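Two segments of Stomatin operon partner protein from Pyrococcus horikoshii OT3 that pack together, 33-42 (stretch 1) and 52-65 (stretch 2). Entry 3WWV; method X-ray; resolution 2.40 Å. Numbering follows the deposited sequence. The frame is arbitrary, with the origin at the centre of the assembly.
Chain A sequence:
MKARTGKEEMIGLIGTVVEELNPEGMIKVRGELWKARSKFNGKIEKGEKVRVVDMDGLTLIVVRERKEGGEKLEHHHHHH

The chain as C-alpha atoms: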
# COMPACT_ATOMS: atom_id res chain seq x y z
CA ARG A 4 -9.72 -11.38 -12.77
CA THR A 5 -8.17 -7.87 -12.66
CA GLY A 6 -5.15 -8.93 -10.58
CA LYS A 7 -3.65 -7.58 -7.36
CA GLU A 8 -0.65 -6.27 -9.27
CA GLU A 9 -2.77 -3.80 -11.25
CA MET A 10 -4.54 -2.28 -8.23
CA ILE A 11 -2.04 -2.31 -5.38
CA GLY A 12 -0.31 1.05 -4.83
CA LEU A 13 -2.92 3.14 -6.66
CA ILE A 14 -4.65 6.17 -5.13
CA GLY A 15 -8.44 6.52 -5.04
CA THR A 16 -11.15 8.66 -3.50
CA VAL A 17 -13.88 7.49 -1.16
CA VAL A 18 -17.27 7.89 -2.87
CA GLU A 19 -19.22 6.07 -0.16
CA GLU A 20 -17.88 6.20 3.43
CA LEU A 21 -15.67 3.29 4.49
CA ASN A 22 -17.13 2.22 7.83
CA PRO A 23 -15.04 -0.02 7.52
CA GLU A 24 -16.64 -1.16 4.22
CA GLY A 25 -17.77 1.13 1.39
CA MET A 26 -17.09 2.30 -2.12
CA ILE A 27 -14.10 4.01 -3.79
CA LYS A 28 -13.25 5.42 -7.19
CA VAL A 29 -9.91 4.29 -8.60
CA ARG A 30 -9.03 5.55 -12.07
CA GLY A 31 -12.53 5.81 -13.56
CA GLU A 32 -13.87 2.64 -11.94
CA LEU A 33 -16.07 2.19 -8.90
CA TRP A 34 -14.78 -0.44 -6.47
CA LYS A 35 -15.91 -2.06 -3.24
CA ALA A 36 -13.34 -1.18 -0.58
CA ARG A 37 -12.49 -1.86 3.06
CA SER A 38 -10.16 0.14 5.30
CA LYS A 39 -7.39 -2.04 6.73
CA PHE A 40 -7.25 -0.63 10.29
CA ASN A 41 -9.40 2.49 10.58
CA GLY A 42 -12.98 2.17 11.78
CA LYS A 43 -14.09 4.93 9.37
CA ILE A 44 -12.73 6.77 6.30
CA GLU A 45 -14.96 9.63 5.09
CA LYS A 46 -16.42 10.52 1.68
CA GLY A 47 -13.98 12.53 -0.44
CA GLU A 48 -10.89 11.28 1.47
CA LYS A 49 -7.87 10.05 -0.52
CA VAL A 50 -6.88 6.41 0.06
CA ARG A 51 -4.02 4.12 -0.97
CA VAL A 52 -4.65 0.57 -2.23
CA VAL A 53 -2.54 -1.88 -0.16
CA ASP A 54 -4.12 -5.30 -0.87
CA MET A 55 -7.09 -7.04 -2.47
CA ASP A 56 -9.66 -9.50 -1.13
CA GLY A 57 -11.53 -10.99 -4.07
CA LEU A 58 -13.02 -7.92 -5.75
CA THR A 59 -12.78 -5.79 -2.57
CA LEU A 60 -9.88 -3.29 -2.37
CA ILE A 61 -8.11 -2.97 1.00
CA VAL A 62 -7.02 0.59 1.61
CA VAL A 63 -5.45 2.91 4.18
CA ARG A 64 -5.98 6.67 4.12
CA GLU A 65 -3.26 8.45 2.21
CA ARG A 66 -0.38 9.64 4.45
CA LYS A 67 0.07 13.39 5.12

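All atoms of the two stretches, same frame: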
# COMPACT_ATOMS: atom_id res chain seq x y z
N LEU A 33 -15.58 2.36 -10.26
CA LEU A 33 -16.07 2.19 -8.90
C LEU A 33 -15.66 0.83 -8.38
O LEU A 33 -15.82 -0.18 -9.07
CB LEU A 33 -17.59 2.32 -8.86
CG LEU A 33 -18.25 3.68 -9.06
CD1 LEU A 33 -19.75 3.49 -8.95
CD2 LEU A 33 -17.75 4.70 -8.05
N TRP A 34 -15.15 0.80 -7.15
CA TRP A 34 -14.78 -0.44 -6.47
C TRP A 34 -15.33 -0.54 -5.05
O TRP A 34 -15.43 0.47 -4.35
CB TRP A 34 -13.26 -0.55 -6.39
CG TRP A 34 -12.60 -0.95 -7.65
CD1 TRP A 34 -12.26 -0.14 -8.69
CD2 TRP A 34 -12.16 -2.27 -8.00
NE1 TRP A 34 -11.64 -0.87 -9.67
CE2 TRP A 34 -11.57 -2.18 -9.27
CE3 TRP A 34 -12.21 -3.51 -7.36
CZ2 TRP A 34 -11.03 -3.30 -9.93
CZ3 TRP A 34 -11.68 -4.62 -8.00
CH2 TRP A 34 -11.10 -4.51 -9.27
N LYS A 35 -15.67 -1.76 -4.64
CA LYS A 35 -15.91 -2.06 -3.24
C LYS A 35 -14.57 -1.93 -2.54
O LYS A 35 -13.53 -2.31 -3.10
CB LYS A 35 -16.45 -3.47 -3.06
CG LYS A 35 -17.91 -3.66 -3.44
CD LYS A 35 -18.33 -5.11 -3.23
CE LYS A 35 -19.85 -5.22 -3.10
NZ LYS A 35 -20.24 -6.24 -2.07
N ALA A 36 -14.57 -1.39 -1.33
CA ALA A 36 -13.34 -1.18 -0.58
C ALA A 36 -13.56 -1.33 0.91
O ALA A 36 -14.69 -1.18 1.40
CB ALA A 36 -12.73 0.18 -0.91
N ARG A 37 -12.47 -1.62 1.62
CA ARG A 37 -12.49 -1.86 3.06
C ARG A 37 -11.22 -1.25 3.65
O ARG A 37 -10.13 -1.50 3.14
CB ARG A 37 -12.54 -3.38 3.31
CG ARG A 37 -12.68 -3.81 4.76
CD ARG A 37 -13.08 -5.28 4.88
NE ARG A 37 -11.97 -6.22 4.66
CZ ARG A 37 -11.96 -7.22 3.77
NH1 ARG A 37 -13.00 -7.46 2.97
NH2 ARG A 37 -10.90 -8.00 3.67
N SER A 38 -11.35 -0.42 4.68
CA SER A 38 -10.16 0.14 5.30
C SER A 38 -9.47 -0.92 6.13
O SER A 38 -10.14 -1.69 6.83
CB SER A 38 -10.49 1.35 6.16
OG SER A 38 -11.37 1.00 7.20
N LYS A 39 -8.14 -0.98 6.05
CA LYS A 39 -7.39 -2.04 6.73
C LYS A 39 -7.44 -1.96 8.26
O LYS A 39 -7.61 -2.99 8.91
CB LYS A 39 -5.94 -2.09 6.26
CG LYS A 39 -5.25 -3.38 6.69
CD LYS A 39 -3.83 -3.47 6.17
CE LYS A 39 -3.10 -4.60 6.87
NZ LYS A 39 -3.46 -5.93 6.32
N PHE A 40 -7.29 -0.77 8.83
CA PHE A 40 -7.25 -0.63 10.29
C PHE A 40 -8.36 0.25 10.80
O PHE A 40 -9.06 -0.12 11.76
CB PHE A 40 -5.95 0.00 10.77
CG PHE A 40 -4.72 -0.56 10.16
CD1 PHE A 40 -4.16 -1.73 10.66
CD2 PHE A 40 -4.10 0.10 9.11
CE1 PHE A 40 -3.01 -2.25 10.10
CE2 PHE A 40 -2.94 -0.40 8.56
CZ PHE A 40 -2.40 -1.58 9.04
N ASN A 41 -8.47 1.43 10.18
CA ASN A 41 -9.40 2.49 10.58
C ASN A 41 -10.84 2.01 10.65
O ASN A 41 -11.28 1.23 9.81
CB ASN A 41 -9.31 3.69 9.63
CG ASN A 41 -8.12 4.59 9.91
OD1 ASN A 41 -7.89 5.58 9.20
ND2 ASN A 41 -7.34 4.27 10.95
N GLY A 42 -11.56 2.48 11.66
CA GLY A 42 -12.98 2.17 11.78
C GLY A 42 -13.83 2.90 10.75
O GLY A 42 -14.92 2.42 10.41
N VAL A 52 -4.31 1.99 -2.14
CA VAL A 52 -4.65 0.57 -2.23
C VAL A 52 -3.47 -0.30 -1.78
O VAL A 52 -2.40 -0.22 -2.38
CB VAL A 52 -5.11 0.16 -3.66
CG1 VAL A 52 -5.66 -1.26 -3.67
CG2 VAL A 52 -6.16 1.13 -4.20
N VAL A 53 -3.65 -1.11 -0.74
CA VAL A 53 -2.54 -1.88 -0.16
C VAL A 53 -2.65 -3.39 -0.36
O VAL A 53 -1.64 -4.11 -0.25
CB VAL A 53 -2.30 -1.56 1.35
CG1 VAL A 53 -1.93 -0.09 1.53
CG2 VAL A 53 -3.52 -1.92 2.20
N ASP A 54 -3.86 -3.87 -0.65
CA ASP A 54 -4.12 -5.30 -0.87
C ASP A 54 -5.46 -5.47 -1.56
O ASP A 54 -6.16 -4.50 -1.81
CB ASP A 54 -4.13 -6.05 0.46
CG ASP A 54 -3.84 -7.54 0.31
OD1 ASP A 54 -3.57 -8.02 -0.82
OD2 ASP A 54 -3.88 -8.23 1.34
N MET A 55 -5.81 -6.72 -1.86
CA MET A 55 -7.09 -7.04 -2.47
C MET A 55 -7.63 -8.35 -1.92
O MET A 55 -6.89 -9.31 -1.74
CB MET A 55 -6.94 -7.15 -3.99
CG MET A 55 -8.10 -6.52 -4.74
SD MET A 55 -8.00 -6.79 -6.51
CE MET A 55 -6.36 -6.18 -6.82
N ASP A 56 -8.93 -8.36 -1.66
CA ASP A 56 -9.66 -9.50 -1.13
C ASP A 56 -10.80 -9.79 -2.10
O ASP A 56 -11.85 -9.15 -2.05
CB ASP A 56 -10.24 -9.13 0.24
CG ASP A 56 -10.70 -10.34 1.03
OD1 ASP A 56 -10.40 -11.50 0.64
OD2 ASP A 56 -11.36 -10.13 2.07
N GLY A 57 -10.59 -10.76 -2.99
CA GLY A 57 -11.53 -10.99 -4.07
C GLY A 57 -11.61 -9.73 -4.91
O GLY A 57 -10.59 -9.26 -5.40
N LEU A 58 -12.81 -9.17 -5.04
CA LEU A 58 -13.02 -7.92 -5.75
C LEU A 58 -13.10 -6.70 -4.81
O LEU A 58 -13.48 -5.60 -5.24
CB LEU A 58 -14.29 -8.02 -6.61
CG LEU A 58 -14.30 -9.07 -7.73
CD1 LEU A 58 -15.69 -9.20 -8.32
CD2 LEU A 58 -13.26 -8.75 -8.82
N THR A 59 -12.75 -6.89 -3.54
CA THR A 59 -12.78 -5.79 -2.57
C THR A 59 -11.36 -5.24 -2.36
O THR A 59 -10.45 -5.99 -1.99
CB THR A 59 -13.39 -6.25 -1.22
OG1 THR A 59 -14.71 -6.76 -1.44
CG2 THR A 59 -13.48 -5.09 -0.22
N LEU A 60 -11.18 -3.95 -2.60
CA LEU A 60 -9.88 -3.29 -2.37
C LEU A 60 -9.67 -2.98 -0.89
O LEU A 60 -10.57 -2.47 -0.23
CB LEU A 60 -9.77 -2.00 -3.19
CG LEU A 60 -10.00 -2.13 -4.69
CD1 LEU A 60 -9.86 -0.78 -5.36
CD2 LEU A 60 -9.04 -3.14 -5.30
N ILE A 61 -8.48 -3.29 -0.38
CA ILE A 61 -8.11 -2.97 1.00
C ILE A 61 -7.22 -1.75 0.95
O ILE A 61 -6.27 -1.69 0.18
CB ILE A 61 -7.45 -4.17 1.70
CG1 ILE A 61 -8.49 -5.30 1.81
CG2 ILE A 61 -6.96 -3.80 3.10
CD1 ILE A 61 -7.87 -6.67 1.80
N VAL A 62 -7.58 -0.75 1.75
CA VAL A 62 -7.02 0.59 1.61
C VAL A 62 -6.67 1.13 2.99
O VAL A 62 -7.26 0.70 3.99
CB VAL A 62 -8.02 1.56 0.92
CG1 VAL A 62 -8.43 1.06 -0.45
CG2 VAL A 62 -9.25 1.79 1.77
N VAL A 63 -5.70 2.04 3.02
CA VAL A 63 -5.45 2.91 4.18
C VAL A 63 -5.67 4.34 3.69
O VAL A 63 -5.60 4.58 2.47
CB VAL A 63 -4.01 2.76 4.76
CG1 VAL A 63 -3.79 1.35 5.32
CG2 VAL A 63 -2.94 3.09 3.72
N ARG A 64 -5.95 5.28 4.58
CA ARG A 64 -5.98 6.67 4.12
C ARG A 64 -4.59 7.13 3.74
O ARG A 64 -3.60 6.71 4.35
CB ARG A 64 -6.64 7.67 5.09
CG ARG A 64 -6.50 7.40 6.57
CD ARG A 64 -6.80 8.66 7.37
NE ARG A 64 -7.91 9.45 6.84
CZ ARG A 64 -9.16 9.39 7.29
NH1 ARG A 64 -9.49 8.59 8.29
NH2 ARG A 64 -10.09 10.14 6.73
N GLU A 65 -4.53 7.96 2.72
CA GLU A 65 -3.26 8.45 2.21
C GLU A 65 -2.51 9.20 3.33
O GLU A 65 -3.12 9.96 4.09
CB GLU A 65 -3.54 9.34 0.99
CG GLU A 65 -2.32 10.00 0.36
CD GLU A 65 -1.34 9.03 -0.29
OE1 GLU A 65 -1.43 7.81 -0.05
OE2 GLU A 65 -0.47 9.51 -1.04
O HOH W 1 -6.07 4.17 7.26

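Strand 33-38 lies parallel to strand 59-64, the second arm of a hairpin whose first arm is strand 52-56 and whose type II' turn runs from D56 to T59; at its second position G57 takes the positive phi that glycine tolerates best. As parallel strands require, the hydrogen bonds stagger between neighbours: L60 N donates to K35 O (2.9 Å), R37 N to L60 O (2.8 Å), V62 N to R37 O (3.0 Å) and K39 N to V62 O (2.8 Å). R37, L60 and V62 thus each use both their amide and their carbonyl across the gap.

Side chains alternate between the faces. A36, L60, S38 and V62 share one, where small A36 fits against its neighbours, its CB 4.3 Å from L60 CB. W34 closes this apolar layer: L60 CD2 sits over its six-membered ring in a CH-pi contact, 4.2 Å from the centroid. S38 instead turns its hydroxyl back to its own stretch, OG donating to N41 O at 2.6 Å, which ties down the chain after the strand.

On the other face, R37 reaches across strand 59-64 to D56 on the first arm of the hairpin, forming a salt bridge (NH2 to OD2, 2.7 Å), while its guanidinium lays one face over I61 CG1. Farther on, a water links N41 OD1 weakly (3.0 Å from its O) to R64 N (2.9 Å).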